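Local coordinates for phytase (Debaryomyces castellii, PDB 2GFI), which probably hydrolyses phytate (inositol hexakisphosphate), releasing phosphate, as a 3-phytase of the histidine acid phosphatase family, at residues 372-377 against 391-396; 61-66 against 325-330; 385-390 against 407-412; 345-350 against 361-366. All coordinates share one frame; numbering follows the deposited sequence.

Contact 1 (372-377 against 391-396)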
# COMPACT_ATOMS: atom_id res chain seq x y z
N GLY A 372 20.40 9.90 -6.01
CA GLY A 372 19.83 9.39 -7.24
C GLY A 372 18.91 10.42 -7.86
O GLY A 372 18.06 10.07 -8.69
N ALA A 373 19.05 11.69 -7.47
CA ALA A 373 18.27 12.80 -8.03
C ALA A 373 18.26 12.79 -9.56
O ALA A 373 19.27 12.51 -10.20
CB ALA A 373 18.81 14.12 -7.54
N ARG A 374 17.12 13.16 -10.14
CA ARG A 374 16.96 13.19 -11.56
C ARG A 374 16.24 14.46 -11.94
O ARG A 374 15.11 14.71 -11.50
CB ARG A 374 16.23 11.93 -12.07
CG ARG A 374 14.93 11.58 -11.33
CD ARG A 374 14.60 10.12 -11.30
NE ARG A 374 15.55 9.43 -10.45
CZ ARG A 374 15.59 8.12 -10.23
NH1 ARG A 374 14.71 7.30 -10.79
NH2 ARG A 374 16.51 7.65 -9.39
N THR A 375 16.89 15.30 -12.71
CA THR A 375 16.22 16.44 -13.26
C THR A 375 16.11 16.16 -14.75
O THR A 375 17.11 15.93 -15.43
CB THR A 375 17.02 17.72 -12.95
OG1 THR A 375 16.66 18.17 -11.63
CG2 THR A 375 16.65 18.88 -13.92
N ILE A 376 14.89 16.11 -15.24
CA ILE A 376 14.67 15.80 -16.64
C ILE A 376 13.94 16.96 -17.32
O ILE A 376 12.98 17.52 -16.77
CB ILE A 376 13.86 14.51 -16.75
CG1 ILE A 376 14.76 13.29 -16.50
CG2 ILE A 376 13.11 14.44 -18.09
CD1 ILE A 376 13.96 12.04 -16.15
N ILE A 377 14.45 17.35 -18.50
CA ILE A 377 13.72 18.18 -19.44
C ILE A 377 13.20 17.32 -20.58
O ILE A 377 13.99 16.64 -21.24
CB ILE A 377 14.62 19.30 -19.95
CG1 ILE A 377 15.22 20.04 -18.75
CG2 ILE A 377 13.83 20.24 -20.88
CD1 ILE A 377 16.34 21.01 -19.08
N VAL A 391 10.71 17.46 -15.32
CA VAL A 391 10.28 16.39 -14.44
C VAL A 391 11.43 16.22 -13.44
O VAL A 391 12.52 15.73 -13.79
CB VAL A 391 9.99 15.07 -15.23
CG1 VAL A 391 9.16 14.11 -14.41
CG2 VAL A 391 9.24 15.37 -16.56
N ILE A 392 11.20 16.66 -12.20
CA ILE A 392 12.20 16.61 -11.15
C ILE A 392 11.79 15.47 -10.24
O ILE A 392 10.69 15.45 -9.67
CB ILE A 392 12.17 17.89 -10.37
CG1 ILE A 392 12.16 19.11 -11.31
CG2 ILE A 392 13.31 17.89 -9.30
CD1 ILE A 392 13.27 19.08 -12.39
N ASN A 393 12.67 14.49 -10.12
CA ASN A 393 12.41 13.32 -9.28
C ASN A 393 11.01 12.79 -9.46
O ASN A 393 10.26 12.59 -8.50
CB ASN A 393 12.73 13.67 -7.86
CG ASN A 393 14.10 14.17 -7.76
OD1 ASN A 393 14.35 15.24 -7.21
ND2 ASN A 393 15.01 13.44 -8.35
N ASP A 394 10.68 12.58 -10.74
CA ASP A 394 9.48 11.92 -11.17
C ASP A 394 8.20 12.71 -11.03
O ASP A 394 7.13 12.13 -11.07
CB ASP A 394 9.33 10.56 -10.52
CG ASP A 394 10.38 9.62 -10.95
OD1 ASP A 394 10.56 9.47 -12.18
OD2 ASP A 394 11.05 8.95 -10.13
N ALA A 395 8.32 14.03 -10.90
CA ALA A 395 7.16 14.90 -10.82
C ALA A 395 7.30 15.99 -11.86
O ALA A 395 8.37 16.56 -11.98
CB ALA A 395 7.06 15.52 -9.44
N VAL A 396 6.24 16.30 -12.61
CA VAL A 396 6.32 17.43 -13.51
C VAL A 396 6.29 18.63 -12.62
O VAL A 396 5.42 18.73 -11.74
CB VAL A 396 5.15 17.50 -14.52
CG1 VAL A 396 5.22 18.81 -15.32
CG2 VAL A 396 5.10 16.24 -15.43

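Contact 2 (61-66 against 325-330)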
# COMPACT_ATOMS: atom_id res chain seq x y z
N LEU A 61 7.45 12.99 -28.57
CA LEU A 61 8.77 13.23 -28.01
C LEU A 61 9.75 13.72 -29.06
O LEU A 61 9.89 13.11 -30.12
CB LEU A 61 9.32 11.93 -27.38
CG LEU A 61 9.16 11.80 -25.88
CD1 LEU A 61 9.61 10.45 -25.47
CD2 LEU A 61 9.93 12.90 -25.14
N GLU A 62 10.46 14.79 -28.73
CA GLU A 62 11.50 15.31 -29.61
C GLU A 62 12.88 15.20 -28.98
O GLU A 62 13.84 14.91 -29.68
CB GLU A 62 11.23 16.76 -29.97
CG GLU A 62 10.06 16.93 -30.91
CD GLU A 62 9.81 18.40 -31.17
OE1 GLU A 62 9.56 19.12 -30.20
OE2 GLU A 62 9.89 18.83 -32.33
N GLN A 63 12.96 15.41 -27.67
CA GLN A 63 14.24 15.41 -26.96
C GLN A 63 14.04 15.19 -25.46
O GLN A 63 13.00 15.53 -24.90
CB GLN A 63 14.95 16.74 -27.22
CG GLN A 63 16.40 16.83 -26.76
CD GLN A 63 16.95 18.21 -26.95
OE1 GLN A 63 16.70 18.84 -27.99
NE2 GLN A 63 17.65 18.71 -25.95
N VAL A 64 15.04 14.61 -24.81
CA VAL A 64 15.06 14.55 -23.36
C VAL A 64 16.47 14.82 -22.87
O VAL A 64 17.43 14.35 -23.47
CB VAL A 64 14.52 13.17 -22.83
CG1 VAL A 64 15.44 12.00 -23.29
CG2 VAL A 64 14.27 13.21 -21.32
N GLN A 65 16.57 15.60 -21.80
CA GLN A 65 17.81 15.82 -21.08
C GLN A 65 17.61 15.33 -19.66
O GLN A 65 16.60 15.63 -19.03
CB GLN A 65 18.22 17.29 -21.11
CG GLN A 65 18.01 17.97 -22.48
CD GLN A 65 18.32 19.44 -22.46
OE1 GLN A 65 18.60 19.98 -21.42
NE2 GLN A 65 18.26 20.09 -23.63
N LEU A 66 18.54 14.51 -19.22
CA LEU A 66 18.63 14.03 -17.89
C LEU A 66 19.86 14.66 -17.21
O LEU A 66 20.99 14.62 -17.74
CB LEU A 66 18.76 12.51 -17.90
CG LEU A 66 19.11 11.92 -16.53
CD1 LEU A 66 17.99 12.20 -15.48
CD2 LEU A 66 19.40 10.42 -16.65
N LYS A 325 19.25 12.81 -29.51
CA LYS A 325 18.07 13.39 -28.88
C LYS A 325 18.02 13.12 -27.37
O LYS A 325 17.14 13.62 -26.70
CB LYS A 325 16.81 12.83 -29.55
CG LYS A 325 16.84 12.79 -31.08
CD LYS A 325 16.90 14.20 -31.65
CE LYS A 325 16.62 14.22 -33.14
NZ LYS A 325 16.73 15.62 -33.64
N ILE A 326 18.94 12.30 -26.87
CA ILE A 326 18.93 11.89 -25.47
C ILE A 326 20.20 12.34 -24.81
O ILE A 326 21.30 11.86 -25.14
CB ILE A 326 18.75 10.35 -25.36
CG1 ILE A 326 17.43 9.92 -25.96
CG2 ILE A 326 18.79 9.90 -23.92
CD1 ILE A 326 17.36 8.41 -26.21
N TRP A 327 20.05 13.30 -23.90
CA TRP A 327 21.15 13.89 -23.18
C TRP A 327 21.16 13.34 -21.76
O TRP A 327 20.16 13.45 -21.06
CB TRP A 327 21.03 15.42 -23.22
CG TRP A 327 20.97 15.83 -24.66
CD1 TRP A 327 19.88 16.21 -25.37
CD2 TRP A 327 22.07 15.78 -25.59
NE1 TRP A 327 20.22 16.42 -26.68
CE2 TRP A 327 21.56 16.18 -26.85
CE3 TRP A 327 23.43 15.48 -25.48
CZ2 TRP A 327 22.38 16.27 -28.00
CZ3 TRP A 327 24.24 15.56 -26.63
CH2 TRP A 327 23.71 15.96 -27.86
N LEU A 328 22.28 12.71 -21.39
CA LEU A 328 22.46 12.04 -20.12
C LEU A 328 23.68 12.62 -19.42
O LEU A 328 24.83 12.35 -19.82
CB LEU A 328 22.63 10.54 -20.33
CG LEU A 328 21.58 9.84 -21.20
CD1 LEU A 328 21.99 8.41 -21.47
CD2 LEU A 328 20.18 9.90 -20.54
N SER A 329 23.43 13.39 -18.36
CA SER A 329 24.46 14.09 -17.61
C SER A 329 24.34 13.70 -16.15
O SER A 329 23.25 13.72 -15.58
CB SER A 329 24.31 15.61 -17.71
OG SER A 329 24.39 16.02 -19.05
N PHE A 330 25.50 13.43 -15.55
CA PHE A 330 25.63 12.90 -14.22
C PHE A 330 26.61 13.76 -13.47
O PHE A 330 27.71 14.00 -13.95
CB PHE A 330 26.12 11.47 -14.29
CG PHE A 330 25.14 10.56 -14.92
CD1 PHE A 330 24.20 9.90 -14.14
CD2 PHE A 330 25.12 10.41 -16.31
CE1 PHE A 330 23.27 9.10 -14.73
CE2 PHE A 330 24.19 9.61 -16.90
CZ PHE A 330 23.25 8.95 -16.11
O HOH W 1 22.05 16.11 -19.89

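Contact 3 (385-390 against 407-412)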
# COMPACT_ATOMS: atom_id res chain seq x y z
N GLU A 385 3.82 23.17 -32.75
CA GLU A 385 4.55 23.80 -31.67
C GLU A 385 5.36 22.77 -30.89
O GLU A 385 4.96 21.62 -30.78
CB GLU A 385 3.60 24.53 -30.73
CG GLU A 385 2.79 25.62 -31.40
CD GLU A 385 3.65 26.75 -31.95
OE1 GLU A 385 4.76 26.99 -31.40
OE2 GLU A 385 3.21 27.41 -32.93
N SER A 386 6.52 23.20 -30.39
CA SER A 386 7.30 22.36 -29.49
C SER A 386 7.21 22.89 -28.09
O SER A 386 7.25 24.12 -27.86
CB SER A 386 8.77 22.30 -29.88
OG SER A 386 8.91 21.47 -30.99
N TYR A 387 7.12 21.94 -27.16
CA TYR A 387 6.94 22.23 -25.75
C TYR A 387 8.05 21.60 -24.93
O TYR A 387 8.59 20.55 -25.28
CB TYR A 387 5.58 21.75 -25.28
CG TYR A 387 4.49 22.49 -25.98
CD1 TYR A 387 4.00 23.69 -25.48
CD2 TYR A 387 3.97 22.01 -27.19
CE1 TYR A 387 3.01 24.38 -26.15
CE2 TYR A 387 2.99 22.68 -27.86
CZ TYR A 387 2.52 23.87 -27.35
OH TYR A 387 1.54 24.54 -28.03
N VAL A 388 8.38 22.29 -23.85
CA VAL A 388 9.43 21.87 -22.94
C VAL A 388 8.80 21.79 -21.54
O VAL A 388 7.97 22.59 -21.18
CB VAL A 388 10.60 22.90 -23.03
CG1 VAL A 388 11.55 22.73 -21.91
CG2 VAL A 388 11.35 22.72 -24.36
N ARG A 389 9.17 20.78 -20.76
CA ARG A 389 8.80 20.80 -19.35
C ARG A 389 9.83 20.05 -18.53
O ARG A 389 10.60 19.24 -19.05
CB ARG A 389 7.39 20.25 -19.12
CG ARG A 389 7.29 18.76 -19.28
CD ARG A 389 5.94 18.22 -18.90
NE ARG A 389 5.87 16.80 -19.16
CZ ARG A 389 4.77 16.09 -19.04
NH1 ARG A 389 3.63 16.70 -18.68
NH2 ARG A 389 4.79 14.78 -19.30
N TYR A 390 9.81 20.32 -17.23
CA TYR A 390 10.69 19.69 -16.27
C TYR A 390 10.01 18.58 -15.48
O TYR A 390 8.89 18.75 -15.02
CB TYR A 390 11.15 20.74 -15.28
CG TYR A 390 12.25 21.60 -15.82
CD1 TYR A 390 13.59 21.26 -15.60
CD2 TYR A 390 11.95 22.77 -16.56
CE1 TYR A 390 14.60 22.06 -16.09
CE2 TYR A 390 12.98 23.57 -17.05
CZ TYR A 390 14.28 23.21 -16.82
OH TYR A 390 15.30 23.99 -17.30
N GLY A 407 0.34 19.12 -20.92
CA GLY A 407 1.11 18.57 -19.79
C GLY A 407 1.76 19.67 -18.96
O GLY A 407 2.80 19.45 -18.36
N PHE A 408 1.15 20.86 -18.97
CA PHE A 408 1.67 22.07 -18.29
C PHE A 408 3.08 22.47 -18.69
O PHE A 408 3.91 22.90 -17.86
CB PHE A 408 1.51 21.98 -16.77
CG PHE A 408 0.10 21.83 -16.34
CD1 PHE A 408 -0.77 22.94 -16.37
CD2 PHE A 408 -0.38 20.60 -15.92
CE1 PHE A 408 -2.12 22.79 -15.98
CE2 PHE A 408 -1.71 20.44 -15.50
CZ PHE A 408 -2.58 21.54 -15.55
N SER A 409 3.33 22.34 -19.99
CA SER A 409 4.62 22.58 -20.58
C SER A 409 4.74 24.02 -21.10
O SER A 409 3.78 24.78 -21.16
CB SER A 409 4.82 21.59 -21.72
OG SER A 409 3.77 21.71 -22.67
N CYS A 410 5.96 24.38 -21.47
CA CYS A 410 6.28 25.70 -21.94
C CYS A 410 6.64 25.64 -23.44
O CYS A 410 7.54 24.87 -23.82
CB CYS A 410 7.49 26.18 -21.18
SG CYS A 410 7.86 27.88 -21.49
N ASN A 411 5.94 26.42 -24.28
CA ASN A 411 6.31 26.52 -25.70
C ASN A 411 7.79 26.86 -25.78
O ASN A 411 8.26 27.75 -25.08
CB ASN A 411 5.50 27.62 -26.41
CG ASN A 411 5.55 27.50 -27.93
OD1 ASN A 411 6.62 27.52 -28.54
ND2 ASN A 411 4.38 27.39 -28.55
N LEU A 412 8.53 26.16 -26.60
CA LEU A 412 9.97 26.45 -26.68
C LEU A 412 10.29 27.93 -26.93
O LEU A 412 11.30 28.44 -26.44
CB LEU A 412 10.63 25.54 -27.71
CG LEU A 412 12.12 25.74 -27.97
CD1 LEU A 412 12.99 25.60 -26.73
CD2 LEU A 412 12.49 24.73 -29.02
O HOH W 2 7.26 26.02 -30.82

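Contact 4 (345-350 against 361-366)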
# COMPACT_ATOMS: atom_id res chain seq x y z
N ILE A 345 12.55 26.90 -10.98
CA ILE A 345 11.21 26.34 -10.78
C ILE A 345 10.95 25.83 -9.35
O ILE A 345 9.80 25.62 -8.95
CB ILE A 345 10.95 25.24 -11.83
CG1 ILE A 345 12.01 24.15 -11.72
CG2 ILE A 345 10.94 25.87 -13.20
CD1 ILE A 345 11.69 22.92 -12.54
N LEU A 346 12.00 25.59 -8.60
CA LEU A 346 11.83 25.12 -7.23
C LEU A 346 12.49 26.07 -6.22
O LEU A 346 12.84 25.68 -5.11
CB LEU A 346 12.30 23.67 -7.09
CG LEU A 346 11.36 22.66 -7.75
CD1 LEU A 346 12.03 21.31 -7.85
CD2 LEU A 346 10.03 22.55 -6.99
N ILE A 347 12.59 27.33 -6.65
CA ILE A 347 13.26 28.40 -5.88
C ILE A 347 12.21 29.33 -5.25
O ILE A 347 11.34 29.85 -5.93
CB ILE A 347 14.26 29.18 -6.82
CG1 ILE A 347 15.21 28.22 -7.55
CG2 ILE A 347 15.04 30.26 -6.07
CD1 ILE A 347 15.86 27.16 -6.66
N PRO A 348 12.30 29.57 -3.94
CA PRO A 348 11.36 30.48 -3.28
C PRO A 348 11.61 31.92 -3.75
O PRO A 348 12.73 32.22 -4.19
CB PRO A 348 11.70 30.34 -1.79
CG PRO A 348 13.10 29.97 -1.78
CD PRO A 348 13.31 29.05 -3.00
N ASP A 349 10.60 32.79 -3.64
CA ASP A 349 10.74 34.21 -4.01
C ASP A 349 11.70 34.95 -3.12
O ASP A 349 12.41 35.88 -3.56
CB ASP A 349 9.40 34.92 -3.88
CG ASP A 349 8.45 34.55 -4.99
OD1 ASP A 349 8.93 34.25 -6.12
OD2 ASP A 349 7.20 34.55 -4.80
N GLU A 350 11.69 34.56 -1.84
CA GLU A 350 12.51 35.20 -0.83
C GLU A 350 13.44 34.20 -0.13
O GLU A 350 13.23 32.99 -0.15
CB GLU A 350 11.66 36.00 0.18
CG GLU A 350 10.30 35.40 0.53
CD GLU A 350 9.56 36.13 1.67
OE1 GLU A 350 10.01 37.26 2.09
OE2 GLU A 350 8.51 35.58 2.17
N SER A 361 8.92 24.01 4.09
CA SER A 361 10.15 24.71 3.81
C SER A 361 10.00 25.32 2.42
O SER A 361 9.65 24.62 1.48
CB SER A 361 11.33 23.76 3.86
OG SER A 361 12.48 24.42 3.35
N PRO A 362 10.24 26.63 2.29
CA PRO A 362 10.07 27.32 0.99
C PRO A 362 11.04 26.80 -0.04
O PRO A 362 10.90 27.07 -1.24
CB PRO A 362 10.44 28.79 1.32
CG PRO A 362 10.32 28.89 2.82
CD PRO A 362 10.65 27.54 3.37
N TYR A 363 12.06 26.10 0.43
CA TYR A 363 13.02 25.50 -0.44
C TYR A 363 13.29 24.11 0.05
O TYR A 363 13.76 23.94 1.15
CB TYR A 363 14.31 26.30 -0.41
CG TYR A 363 15.36 25.67 -1.27
CD1 TYR A 363 15.30 25.77 -2.67
CD2 TYR A 363 16.40 24.96 -0.70
CE1 TYR A 363 16.27 25.19 -3.46
CE2 TYR A 363 17.38 24.37 -1.49
CZ TYR A 363 17.32 24.49 -2.86
OH TYR A 363 18.30 23.90 -3.63
N SER A 364 12.97 23.11 -0.74
CA SER A 364 13.07 21.75 -0.26
C SER A 364 14.26 21.10 -0.94
O SER A 364 14.21 20.69 -2.11
CB SER A 364 11.77 20.99 -0.49
OG SER A 364 11.91 19.63 -0.10
N HIS A 365 15.35 21.01 -0.20
CA HIS A 365 16.54 20.46 -0.81
C HIS A 365 16.32 19.03 -1.38
O HIS A 365 16.68 18.74 -2.53
CB HIS A 365 17.67 20.47 0.18
CG HIS A 365 18.88 19.79 -0.33
ND1 HIS A 365 19.18 18.49 -0.01
CD2 HIS A 365 19.84 20.20 -1.18
CE1 HIS A 365 20.30 18.15 -0.61
NE2 HIS A 365 20.73 19.17 -1.32
N VAL A 366 15.73 18.16 -0.57
CA VAL A 366 15.45 16.75 -0.94
C VAL A 366 14.43 16.60 -2.09
O VAL A 366 14.40 15.57 -2.76
CB VAL A 366 15.03 15.95 0.30
CG1 VAL A 366 13.65 16.39 0.78
CG2 VAL A 366 15.07 14.46 0.03
O HOH W 3 11.86 23.78 -3.47

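Contact 1 (372-377 against 391-396)
Val391 N donates to Ile376 O over 2.7 Å, the shortest polar bond of this pairing, and Ile376 N answers at Val391 O over 2.8 Å. The two bonds close one hydrogen-bonded pair of the antiparallel beta hairpin formed by strands 374-382 and 385-392, part of the central sheet of the histidine acid phosphatase fold. A third rung, from Asn393 N to Arg374 O at 2.8 Å, is almost perfectly straight (178°). Just there the chain swings through a type I' turn from Ile392 to Ala395, with Asn393 and Asp394 both at positive phi, and enters strand 395-397.

On one face of the hairpin Thr375 and Ile392 lie side by side and point the same way. A chi2 of -51° folds Ile392 CD1 over to Thr375 OG1, 3.6 Å off, while that hydroxyl finds its polar partner in His340. The other face carries Ile376 against Val391, their CB atoms 4.2 Å apart, with Phe144 and Tyr148 of helix 133-148 packed on Ile376.

Arg374 bends at chi3 (69°), which turns NE back toward Gly372, just before the strand. NE and NH2 both donate to Gly372 O, which lies in the guanidinium plane, and NH2 also makes a salt bridge to Asp136. Asp394, hydrogen-bonded to Tyr43, offers charge alone: its OD2 stands 4.1 Å from Arg374 NH1, well outside the guanidinium plane.

Contact 2 (61-66 against 325-330)
Gln63 carries its CG anti to the backbone N (chi1 -170°), and this brings CG to the rim of the Trp327 indole, in the ring plane and 3.8 Å from CD1. These side chains belong to two parallel strands, 59-69 and 326-331, neighbours in the central sheet of the phosphatase fold. With the glutamine chain extended (chi2 -175°), Gln63 CD comes 3.7 Å from Trp327 NE1, the amide turned 74° against the ring.

The backbone bonds step from one strand to the other: Val64 N to Lys325 O (3.0 Å), Trp327 N to Val64 O (2.9 Å) and Leu66 N to Trp327 O (2.7 Å). The face with Gln65 and Trp327 is covered by Leu316 of helix 302-318. An alanine in place of Gln63 would probably open a gap beside the CD1 and NE1 atoms of Trp327 and let the indole shift. On the reverse face Val64 CG1 meets Ile326 CG1 at 3.9 Å, and Leu66 and Leu328 pack together against Phe175 of helix 166-180.

At the far end Leu66 O is gripped twice, by Ser329 N at 2.8 Å and by a water that donates to it and also bonds Ser329 OG, a hydroxyl paired with Tyr443 OH.

Contact 3 (385-390 against 407-412)
Backbone bonds between Val388 and Cys410 set the frame: Val388 N to Cys410 O and Cys410 N to Val388 O are each 2.7 Å long. They add the short strand 410-411 antiparallel to strand 385-392, and Leu412 N prolongs the ladder to Ser386 O just as helix 412-423 begins. Cys410 is also tied covalently to Cys402.

Among the polar side chains, Asn411 ND2 gives Glu385 OE1 a bond of 2.9 Å. The oxygen lies in the amide plane, whereas the donor stands above the carboxylate plane, 50° out of it. A single water accepts from Ser386 N and donates to both Glu385 OE1 and Asn411 OD1. Asn411 is the N-cap residue of helix 412-423, its OD1 accepting from Asn413 N. An alanine at Asn411 would probably leave Glu385 OE1 without its amide partner and the first turn of the helix uncapped. At the other end Arg389 NH1 meets Gly407 O at 2.9 Å, in plane and on a lone pair (111°); NE pairs with Glu378 and NH2 with Asp54 O.

Apolar packing is lighter. Val388 CG2 touches Leu412 CD1 at 4.1 Å, with Leu317 of helix 302-318 against both. A separate van der Waals contact sets Tyr387 CB 3.2 Å from a polar atom, Ser409 OG, which is bonded to Pro406 O.

Three partners around Arg389 would probably limit the rotation of its guanidinium. The Gly407 N-H in turn serves Glu278 of the second subunit, so this crossing joins sheet, helix start and subunit interface.

Contact 4 (345-350 against 361-366)
The long loop between helix 333-343, which starts at the predicted proton donor of this histidine phosphatase fold, and the short helix 365-368 doubles back on itself where Pro348 and Tyr363 meet. Two prolines form the outer part of the touch: Pro348 CB lies 3.7 Å from Pro362 CB and 3.4 Å from Pro362 O. The ring of Pro348 also reaches Tyr363, its CD 3.9 Å from Tyr363 CD1.

Tyr363 holds its CG anti to the backbone N (chi1 177°), and one side of its ring, CD1 and CE1, receives the other segment. Ile347 comes to that rim: although its CB points away, a chi2 of -48° turns CD1 back to lie near the ring plane, 3.8 Å from Tyr363 CE1, and the two side chains run side by side in the same direction. Leu346 O comes obliquely to Tyr363 CD1, at 3.5 Å. Other parts of the chain also hold this tyrosine: its hydroxyl bonds Glu337 OE1 of helix 333-343, and its ring makes a T-shaped (edge-to-face) stack with Tyr292 of helix 277-295.

The direct contact is largely van der Waals, near the surface, and one water provides a polar bridge. Ser364, at the N-cap position of the short helix, makes a weak side-chain bond to Gly367 N. Its own N-H is accepted at 3.0 Å by a water that donates to Leu346 O over 2.7 Å.

How the contacts relate
Contacts 2, 1 and 3 follow one another across one sheet, where strand 374-382 sits between strands 59-69 and 385-392. Contact 1 adjoins contact 2, their centres about 12 Å apart, through Ile377 N and Gln65 O (2.8 Å, probably a hydrogen bond). Contact 3 continues strand 385-392, and Ser386 OG reaches back to Glu62 OE1 of contact 2. Contact 4 lies off this sheet: Ile345 packs on Ile392 and Tyr390, and Leu346 on Ile392. Three contacts approach the predicted catalytic pair. Between side chains, Ala373 is about 6 Å from Asp333 and 8 Å from His70, Phe330 about 7 Å from His70, and Tyr363 about 9 Å from Asp333.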